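Local coordinates for protein branched-chain phosphotransacylase (Enterococcus faecalis, PDB 1YCO) that probably transfers branched-chain acyl groups between coenzyme A and phosphate, at residues T3-G8 / Q59-L64; I32-N37 / K47-S52; A70-K75 / F268-V273. All coordinates share one frame; numbering follows the deposited sequence.

The three contacts share one five-stranded parallel sheet, whose strands run in the order 47-50, 29-35, 2-7, 72-75, 250-252. Interaction 2 pairs the first two of these strands and is nested along the chain within the loop closed by interaction 1, where strand 2-7 meets helix 54-66. Interaction 3 opens after interaction 1 has closed and brings the much later helix 259-274 onto strand 72-75. The centres of interactions 1 and 2 lie about 9 Å apart and those of 1 and 3 about 11 Å; interactions 2 and 3, about 19 Å apart between centres, do not touch. Interaction 2 builds the sheet's edge, while interactions 1 and 3 set helices against its inner strands.

Interaction 1. Residues T3-G8 / Q59-L64; sequences TVSIAG and QEAVSL
Ser5 holds OG anti to its backbone N (chi1 175°), which carries the hydroxyl out from strand 2-7 to the carbonyl of Ala61; on the helix, Leu64 likewise has CG anti to N, and its CD2 branch reaches the same serine. Ser5 OG donates a hydrogen bond of 2.9 Å to Ala61 O. It approaches that oxygen nearly broadside, with a C=O...donor angle of 107° and a tilt of 27° from the carbonyl plane. The hydroxyl sits close against the residue it binds, with Ser5 OG 3.6 Å from Ala61 CB. Helix 54-66 is the middle element of a beta-alpha-beta crossover from strand 47-50 to strand 72-75, and on the way it runs across the sheet almost antiparallel to strand 2-7, the two short axes coming within 7.5 Å. Such a close approach goes with small residues: Ala7 CB and Ala61 CB meet methyl to methyl at 3.7 Å. One turn further along the helix, Leu64 CD2 lies 4.0 Å from Ser5 CB, putting a methyl group against the serine, while Leu64 also touches Ile32 on the next strand. Phe34 and Leu73, from the two neighbouring strands, pack against Ser5 as well.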
loop_
_atom_site.group_PDB
_atom_site.type_symbol
_atom_site.label_atom_id
_atom_site.label_comp_id
_atom_site.label_asym_id
_atom_site.label_seq_id
_atom_site.Cartn_x
_atom_site.Cartn_y
_atom_site.Cartn_z
ATOM N N THR A 3 33.733 1.123 -8.597
ATOM C CA THR A 3 33.488 1.020 -10.025
ATOM C C THR A 3 32.065 0.483 -10.220
ATOM O O THR A 3 31.644 -0.436 -9.517
ATOM C CB THR A 3 34.501 0.049 -10.703
ATOM O OG1 THR A 3 35.830 0.545 -10.525
ATOM C CG2 THR A 3 34.216 -0.088 -12.192
ATOM N N VAL A 4 31.327 1.066 -11.159
ATOM C CA VAL A 4 29.966 0.627 -11.440
ATOM C C VAL A 4 29.829 0.084 -12.871
ATOM O O VAL A 4 30.252 0.712 -13.854
ATOM C CB VAL A 4 28.934 1.778 -11.249
ATOM C CG1 VAL A 4 27.524 1.244 -11.433
ATOM C CG2 VAL A 4 29.071 2.403 -9.865
ATOM N N SER A 5 29.228 -1.094 -12.978
ATOM C CA SER A 5 29.012 -1.749 -14.259
ATOM C C SER A 5 27.567 -1.505 -14.706
ATOM O O SER A 5 26.628 -1.777 -13.966
ATOM C CB SER A 5 29.298 -3.246 -14.097
ATOM O OG SER A 5 28.999 -3.990 -15.259
ATOM N N ILE A 6 27.385 -0.998 -15.920
ATOM C CA ILE A 6 26.039 -0.709 -16.408
ATOM C C ILE A 6 25.663 -1.500 -17.654
ATOM O O ILE A 6 26.305 -1.381 -18.702
ATOM C CB ILE A 6 25.885 0.791 -16.719
ATOM C CG1 ILE A 6 26.343 1.611 -15.505
ATOM C CG2 ILE A 6 24.433 1.104 -17.098
ATOM C CD1 ILE A 6 26.111 3.089 -15.614
ATOM N N ALA A 7 24.605 -2.298 -17.538
ATOM C CA ALA A 7 24.125 -3.108 -18.651
ATOM C C ALA A 7 23.149 -2.297 -19.502
ATOM O O ALA A 7 22.002 -2.069 -19.109
ATOM C CB ALA A 7 23.450 -4.376 -18.128
ATOM N N GLY A 8 23.619 -1.869 -20.668
ATOM C CA GLY A 8 22.794 -1.080 -21.555
ATOM C C GLY A 8 22.717 0.343 -21.041
ATOM O O GLY A 8 21.641 0.938 -20.989
ATOM N N GLN A 59 25.880 -10.375 -20.237
ATOM C CA GLN A 59 26.948 -11.279 -19.829
ATOM C C GLN A 59 28.221 -10.532 -19.456
ATOM O O GLN A 59 28.878 -10.870 -18.479
ATOM C CB GLN A 59 27.249 -12.292 -20.935
ATOM C CG GLN A 59 28.155 -13.436 -20.479
ATOM C CD GLN A 59 29.638 -13.107 -20.599
ATOM O OE1 GLN A 59 30.483 -13.743 -19.959
ATOM N NE2 GLN A 59 29.962 -12.121 -21.431
ATOM N N GLU A 60 28.556 -9.513 -20.238
ATOM C CA GLU A 60 29.754 -8.733 -19.988
ATOM C C GLU A 60 29.647 -7.817 -18.761
ATOM O O GLU A 60 30.637 -7.597 -18.054
ATOM C CB GLU A 60 30.113 -7.947 -21.244
ATOM C CG GLU A 60 30.556 -8.866 -22.373
ATOM C CD GLU A 60 31.243 -8.131 -23.505
ATOM O OE1 GLU A 60 30.544 -7.441 -24.277
ATOM O OE2 GLU A 60 32.488 -8.239 -23.613
ATOM N N ALA A 61 28.445 -7.305 -18.507
ATOM C CA ALA A 61 28.192 -6.443 -17.351
ATOM C C ALA A 61 28.304 -7.251 -16.058
ATOM O O ALA A 61 28.977 -6.846 -15.104
ATOM C CB ALA A 61 26.797 -5.828 -17.451
ATOM N N VAL A 62 27.634 -8.402 -16.050
ATOM C CA VAL A 62 27.613 -9.307 -14.902
ATOM C C VAL A 62 28.991 -9.900 -14.647
ATOM O O VAL A 62 29.344 -10.204 -13.510
ATOM C CB VAL A 62 26.616 -10.471 -15.128
ATOM C CG1 VAL A 62 26.646 -11.428 -13.944
ATOM C CG2 VAL A 62 25.218 -9.927 -15.339
ATOM N N SER A 63 29.768 -10.071 -15.712
ATOM C CA SER A 63 31.107 -10.634 -15.589
ATOM C C SER A 63 32.015 -9.720 -14.776
ATOM O O SER A 63 32.748 -10.170 -13.892
ATOM C CB SER A 63 31.719 -10.842 -16.973
ATOM O OG SER A 63 33.062 -10.369 -16.995
ATOM N N LEU A 64 31.968 -8.433 -15.102
ATOM C CA LEU A 64 32.773 -7.420 -14.428
ATOM C C LEU A 64 32.499 -7.391 -12.915
ATOM O O LEU A 64 33.359 -6.997 -12.125
ATOM C CB LEU A 64 32.483 -6.049 -15.034
ATOM C CG LEU A 64 33.562 -4.979 -14.859
ATOM C CD1 LEU A 64 34.795 -5.403 -15.648
ATOM C CD2 LEU A 64 33.037 -3.640 -15.379
#

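Interaction 2. Residues I32-N37 / K47-S52; sequences IVFDTN and KYVHCS
Val33 and Asp35 make the backbone bonds to the neighbouring strand through both their N-H and C=O groups. Val33 N donates to Lys47 O and Val33 O accepts from Val49 N, the latter bond bent and weak; Asp35 N gives a weak bond to Val49 O, and Asp35 O takes another from Cys51 N. A CA-H...O contact, Phe34 CA to Val49 O at 3.4 Å, adds to this ladder. Strand 47-50 is the outermost strand of the parallel sheet within the chain, and its connection from strand 29-35 is a crossover made of loop alone.

Past the end of strand 29-35, side chains of strand 47-50 supply the bonds. Tyr48 has CG anti to its backbone N (chi1 177°), and its OH donates to Asn37 O at 2.7 Å, tilted 32° from that carbonyl's plane. His50 NE2 gives a weak bond of 3.2 Å to Thr36 O, which lies at the imidazole edge. The turn receiving both is shaped by Asp35, whose OD1 accepts from Asn37 N at 3.0 Å, an Asx turn.

Apolar contacts lie on the face of Phe34 and Val49, whose side chains run side by side: Phe34 CD2 is 4.1 Å from Val49 CB. Cys51 SG comes to 3.9 Å from Phe34 CB, at the edge of the ring. Helix 54-66 covers this face, with Glu60 touching both Phe34 and Cys51.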
loop_
_atom_site.group_PDB
_atom_site.type_symbol
_atom_site.label_atom_id
_atom_site.label_comp_id
_atom_site.label_asym_id
_atom_site.label_seq_id
_atom_site.Cartn_x
_atom_site.Cartn_y
_atom_site.Cartn_z
ATOM N N ILE A 32 31.575 2.004 -16.114
ATOM C CA ILE A 32 31.913 1.180 -17.257
ATOM C C ILE A 32 30.581 0.739 -17.848
ATOM O O ILE A 32 29.867 -0.074 -17.265
ATOM C CB ILE A 32 32.745 -0.037 -16.819
ATOM C CG1 ILE A 32 34.017 0.452 -16.137
ATOM C CG2 ILE A 32 33.087 -0.910 -18.021
ATOM C CD1 ILE A 32 34.882 -0.651 -15.587
ATOM N N VAL A 33 30.251 1.292 -19.008
ATOM C CA VAL A 33 28.992 1.002 -19.667
ATOM C C VAL A 33 29.092 0.053 -20.850
ATOM O O VAL A 33 29.984 0.186 -21.686
ATOM C CB VAL A 33 28.350 2.303 -20.184
ATOM C CG1 VAL A 33 27.020 1.999 -20.867
ATOM C CG2 VAL A 33 28.164 3.281 -19.033
ATOM N N PHE A 34 28.154 -0.888 -20.924
ATOM C CA PHE A 34 28.102 -1.852 -22.019
ATOM C C PHE A 34 26.774 -1.650 -22.736
ATOM O O PHE A 34 25.736 -1.526 -22.091
ATOM C CB PHE A 34 28.149 -3.293 -21.497
ATOM C CG PHE A 34 29.252 -3.556 -20.517
ATOM C CD1 PHE A 34 29.165 -3.086 -19.212
ATOM C CD2 PHE A 34 30.361 -4.309 -20.890
ATOM C CE1 PHE A 34 30.164 -3.365 -18.286
ATOM C CE2 PHE A 34 31.368 -4.594 -19.972
ATOM C CZ PHE A 34 31.267 -4.121 -18.665
ATOM N N ASP A 35 26.788 -1.621 -24.061
ATOM C CA ASP A 35 25.540 -1.430 -24.787
ATOM C C ASP A 35 25.687 -1.781 -26.268
ATOM O O ASP A 35 26.778 -1.714 -26.835
ATOM C CB ASP A 35 25.079 0.034 -24.650
ATOM C CG ASP A 35 23.562 0.201 -24.762
ATOM O OD1 ASP A 35 22.929 -0.539 -25.551
ATOM O OD2 ASP A 35 23.008 1.092 -24.071
ATOM N N THR A 36 24.576 -2.161 -26.884
ATOM C CA THR A 36 24.576 -2.483 -28.298
ATOM C C THR A 36 24.396 -1.182 -29.069
ATOM O O THR A 36 24.658 -1.125 -30.267
ATOM C CB THR A 36 23.431 -3.449 -28.655
ATOM O OG1 THR A 36 22.211 -2.987 -28.057
ATOM C CG2 THR A 36 23.745 -4.850 -28.152
ATOM N N ASN A 37 23.950 -0.141 -28.370
ATOM C CA ASN A 37 23.733 1.180 -28.971
ATOM C C ASN A 37 25.061 1.928 -29.038
ATOM O O ASN A 37 25.942 1.700 -28.212
ATOM C CB ASN A 37 22.734 1.982 -28.128
ATOM C CG ASN A 37 22.237 3.237 -28.835
ATOM O OD1 ASN A 37 21.647 3.160 -29.917
ATOM N ND2 ASN A 37 22.469 4.395 -28.225
ATOM N N LYS A 47 33.535 4.619 -19.408
ATOM C CA LYS A 47 34.354 3.804 -20.297
ATOM C C LYS A 47 33.404 2.963 -21.159
ATOM O O LYS A 47 32.986 1.876 -20.751
ATOM C CB LYS A 47 35.253 2.869 -19.485
ATOM C CG LYS A 47 36.467 3.539 -18.830
ATOM C CD LYS A 47 37.698 3.620 -19.760
ATOM C CE LYS A 47 37.452 4.481 -21.008
ATOM N NZ LYS A 47 37.242 5.941 -20.715
ATOM N N TYR A 48 33.061 3.473 -22.341
ATOM C CA TYR A 48 32.155 2.787 -23.269
ATOM C C TYR A 48 32.706 1.456 -23.786
ATOM O O TYR A 48 33.902 1.323 -24.026
ATOM C CB TYR A 48 31.852 3.696 -24.469
ATOM C CG TYR A 48 30.973 3.057 -25.526
ATOM C CD1 TYR A 48 29.601 2.883 -25.314
ATOM C CD2 TYR A 48 31.512 2.606 -26.730
ATOM C CE1 TYR A 48 28.790 2.276 -26.279
ATOM C CE2 TYR A 48 30.713 1.999 -27.697
ATOM C CZ TYR A 48 29.357 1.836 -27.469
ATOM O OH TYR A 48 28.579 1.227 -28.423
ATOM N N VAL A 49 31.829 0.470 -23.946
ATOM C CA VAL A 49 32.220 -0.837 -24.473
ATOM C C VAL A 49 31.069 -1.424 -25.308
ATOM O O VAL A 49 30.034 -1.817 -24.762
ATOM C CB VAL A 49 32.569 -1.851 -23.353
ATOM C CG1 VAL A 49 33.000 -3.171 -23.973
ATOM C CG2 VAL A 49 33.676 -1.309 -22.463
ATOM N N HIS A 50 31.249 -1.483 -26.626
ATOM C CA HIS A 50 30.219 -2.019 -27.516
ATOM C C HIS A 50 30.078 -3.533 -27.387
ATOM O O HIS A 50 31.030 -4.227 -27.016
ATOM C CB HIS A 50 30.538 -1.678 -28.971
ATOM C CG HIS A 50 29.429 -2.005 -29.922
ATOM N ND1 HIS A 50 29.641 -2.663 -31.114
ATOM C CD2 HIS A 50 28.102 -1.739 -29.869
ATOM C CE1 HIS A 50 28.494 -2.787 -31.756
ATOM N NE2 HIS A 50 27.544 -2.235 -31.021
ATOM N N CYS A 51 28.885 -4.035 -27.703
ATOM C CA CYS A 51 28.584 -5.469 -27.631
ATOM C C CYS A 51 27.690 -5.906 -28.799
ATOM O O CYS A 51 26.929 -5.101 -29.333
ATOM C CB CYS A 51 27.887 -5.788 -26.300
ATOM S SG CYS A 51 28.790 -5.237 -24.815
ATOM N N SER A 52 27.779 -7.179 -29.181
ATOM C CA SER A 52 26.994 -7.737 -30.293
ATOM C C SER A 52 25.479 -7.670 -30.123
ATOM O O SER A 52 24.756 -7.233 -31.026
ATOM C CB SER A 52 27.368 -9.205 -30.528
ATOM O OG SER A 52 28.742 -9.347 -30.814
#

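Interaction 3. Residues A70-K75 / F268-V273; sequences AQILLK and FAMRQV
Strand 72-75 and helix 268-273 run nearly antiparallel, at 165°, with their short axes 9.5 Å apart at the closest, so that side chains and no backbone bonds bridge the gap. Ile72 does most of the bridging. Its CG1 is anti to the carbonyl carbon (chi1 -63°) and meets Val273 CG2 at 3.5 Å, the two side chains crossing obliquely. Beyond it, Ile72 CD1 drops onto the helix backbone, 3.6 Å from Met270 N, between Ala269 CB at 3.8 Å and Met270 CG, also at 3.8 Å from it. The other branch, Ile72 CG2, lies 3.9 Å from Ala269 CB, so the alanine methyl touches both arms of the isoleucine.

Helix 259-274 follows strand 250-252, an outermost strand, within the chain, of the parallel alpha/beta sheet, and Ala269 also packs on Val251 of that strand. The next residue after Ile72, Leu73, instead touches helix 80-87, so strand 72-75 is packed by helices from two sides. Through Gln272, whose OE1 is hydrogen-bonded to Thr242 OG1, helix 259-274 also reaches the second, mixed sheet and thus sits where the two sheets come together.

Just before Ile72, Val273 meets Gln71 with both methyls: CG1 lies 3.9 Å from Gln71 CB and CG2 3.5 Å from Gln71 O. The amide end of Gln71 turns elsewhere, OE1 accepting a hydrogen bond from Thr3 N.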
loop_
_atom_site.group_PDB
_atom_site.type_symbol
_atom_site.label_atom_id
_atom_site.label_comp_id
_atom_site.label_asym_id
_atom_site.label_seq_id
_atom_site.Cartn_x
_atom_site.Cartn_y
_atom_site.Cartn_z
ATOM N N ALA A 70 34.004 -4.930 -10.247
ATOM C CA ALA A 70 32.965 -3.922 -10.063
ATOM C C ALA A 70 32.309 -4.226 -8.723
ATOM O O ALA A 70 32.229 -5.388 -8.320
ATOM C CB ALA A 70 31.945 -3.989 -11.200
ATOM N N GLN A 71 31.859 -3.177 -8.037
ATOM C CA GLN A 71 31.233 -3.292 -6.717
ATOM C C GLN A 71 29.720 -3.097 -6.755
ATOM O O GLN A 71 29.025 -3.353 -5.770
ATOM C CB GLN A 71 31.827 -2.257 -5.753
ATOM C CG GLN A 71 33.288 -2.449 -5.419
ATOM C CD GLN A 71 34.202 -2.357 -6.636
ATOM O OE1 GLN A 71 34.295 -1.314 -7.297
ATOM N NE2 GLN A 71 34.870 -3.462 -6.945
ATOM N N ILE A 72 29.212 -2.608 -7.878
ATOM C CA ILE A 72 27.780 -2.394 -8.017
ATOM C C ILE A 72 27.335 -2.670 -9.448
ATOM O O ILE A 72 28.007 -2.285 -10.404
ATOM C CB ILE A 72 27.380 -0.944 -7.661
ATOM C CG1 ILE A 72 27.706 -0.650 -6.193
ATOM C CG2 ILE A 72 25.892 -0.742 -7.907
ATOM C CD1 ILE A 72 27.594 0.828 -5.831
ATOM N N LEU A 73 26.209 -3.351 -9.586
ATOM C CA LEU A 73 25.661 -3.654 -10.892
ATOM C C LEU A 73 24.426 -2.773 -11.083
ATOM O O LEU A 73 23.619 -2.622 -10.163
ATOM C CB LEU A 73 25.268 -5.130 -10.968
ATOM C CG LEU A 73 24.728 -5.601 -12.319
ATOM C CD1 LEU A 73 25.811 -5.431 -13.381
ATOM C CD2 LEU A 73 24.303 -7.048 -12.222
ATOM N N LEU A 74 24.289 -2.193 -12.271
ATOM C CA LEU A 74 23.163 -1.323 -12.563
ATOM C C LEU A 74 22.552 -1.629 -13.929
ATOM O O LEU A 74 23.245 -1.640 -14.947
ATOM C CB LEU A 74 23.614 0.138 -12.495
ATOM C CG LEU A 74 22.563 1.245 -12.616
ATOM C CD1 LEU A 74 23.044 2.486 -11.868
ATOM C CD2 LEU A 74 22.309 1.569 -14.091
ATOM N N LYS A 75 21.247 -1.873 -13.936
ATOM C CA LYS A 75 20.529 -2.198 -15.158
ATOM C C LYS A 75 20.060 -0.979 -15.942
ATOM O O LYS A 75 19.091 -0.315 -15.556
ATOM C CB LYS A 75 19.315 -3.071 -14.836
ATOM C CG LYS A 75 18.567 -3.546 -16.071
ATOM C CD LYS A 75 17.271 -4.235 -15.712
ATOM C CE LYS A 75 16.115 -3.260 -15.688
ATOM N NZ LYS A 75 15.825 -2.713 -17.046
ATOM N N PHE A 268 21.971 4.453 -2.519
ATOM C CA PHE A 268 21.702 3.414 -1.547
ATOM C C PHE A 268 22.716 2.281 -1.724
ATOM O O PHE A 268 23.247 1.763 -0.742
ATOM C CB PHE A 268 20.264 2.936 -1.732
ATOM C CG PHE A 268 19.819 1.923 -0.728
ATOM C CD1 PHE A 268 20.266 1.969 0.586
ATOM C CD2 PHE A 268 18.923 0.928 -1.092
ATOM C CE1 PHE A 268 19.830 1.033 1.522
ATOM C CE2 PHE A 268 18.481 -0.014 -0.161
ATOM C CZ PHE A 268 18.936 0.037 1.147
ATOM N N ALA A 269 23.009 1.936 -2.977
ATOM C CA ALA A 269 23.962 0.872 -3.299
ATOM C C ALA A 269 25.387 1.229 -2.877
ATOM O O ALA A 269 26.101 0.404 -2.295
ATOM C CB ALA A 269 23.927 0.572 -4.806
ATOM N N MET A 270 25.806 2.456 -3.183
ATOM C CA MET A 270 27.148 2.904 -2.801
ATOM C C MET A 270 27.285 2.846 -1.280
ATOM O O MET A 270 28.327 2.469 -0.745
ATOM C CB MET A 270 27.407 4.337 -3.285
ATOM C CG MET A 270 27.702 4.439 -4.770
ATOM S SD MET A 270 27.736 6.147 -5.395
ATOM C CE MET A 270 29.055 6.859 -4.387
ATOM N N ARG A 271 26.209 3.203 -0.594
ATOM C CA ARG A 271 26.212 3.212 0.853
ATOM C C ARG A 271 26.429 1.813 1.437
ATOM O O ARG A 271 27.060 1.668 2.478
ATOM C CB ARG A 271 24.900 3.815 1.350
ATOM C CG ARG A 271 24.917 4.324 2.775
ATOM C CD ARG A 271 24.256 5.691 2.839
ATOM N NE ARG A 271 23.123 5.737 3.759
ATOM C CZ ARG A 271 23.206 5.571 5.075
ATOM N NH1 ARG A 271 24.382 5.339 5.650
ATOM N NH2 ARG A 271 22.108 5.655 5.817
ATOM N N GLN A 272 25.919 0.783 0.765
ATOM C CA GLN A 272 26.081 -0.588 1.246
ATOM C C GLN A 272 27.494 -1.092 0.944
ATOM O O GLN A 272 28.042 -1.932 1.659
ATOM C CB GLN A 272 25.072 -1.523 0.574
ATOM C CG GLN A 272 23.630 -1.075 0.695
ATOM C CD GLN A 272 22.666 -1.940 -0.112
ATOM O OE1 GLN A 272 21.739 -1.428 -0.743
ATOM N NE2 GLN A 272 22.869 -3.247 -0.081
ATOM N N VAL A 273 28.075 -0.569 -0.128
ATOM C CA VAL A 273 29.412 -0.964 -0.533
ATOM C C VAL A 273 30.500 -0.482 0.414
ATOM O O VAL A 273 31.419 -1.237 0.749
ATOM C CB VAL A 273 29.736 -0.458 -1.942
ATOM C CG1 VAL A 273 31.231 -0.609 -2.217
ATOM C CG2 VAL A 273 28.924 -1.241 -2.962
#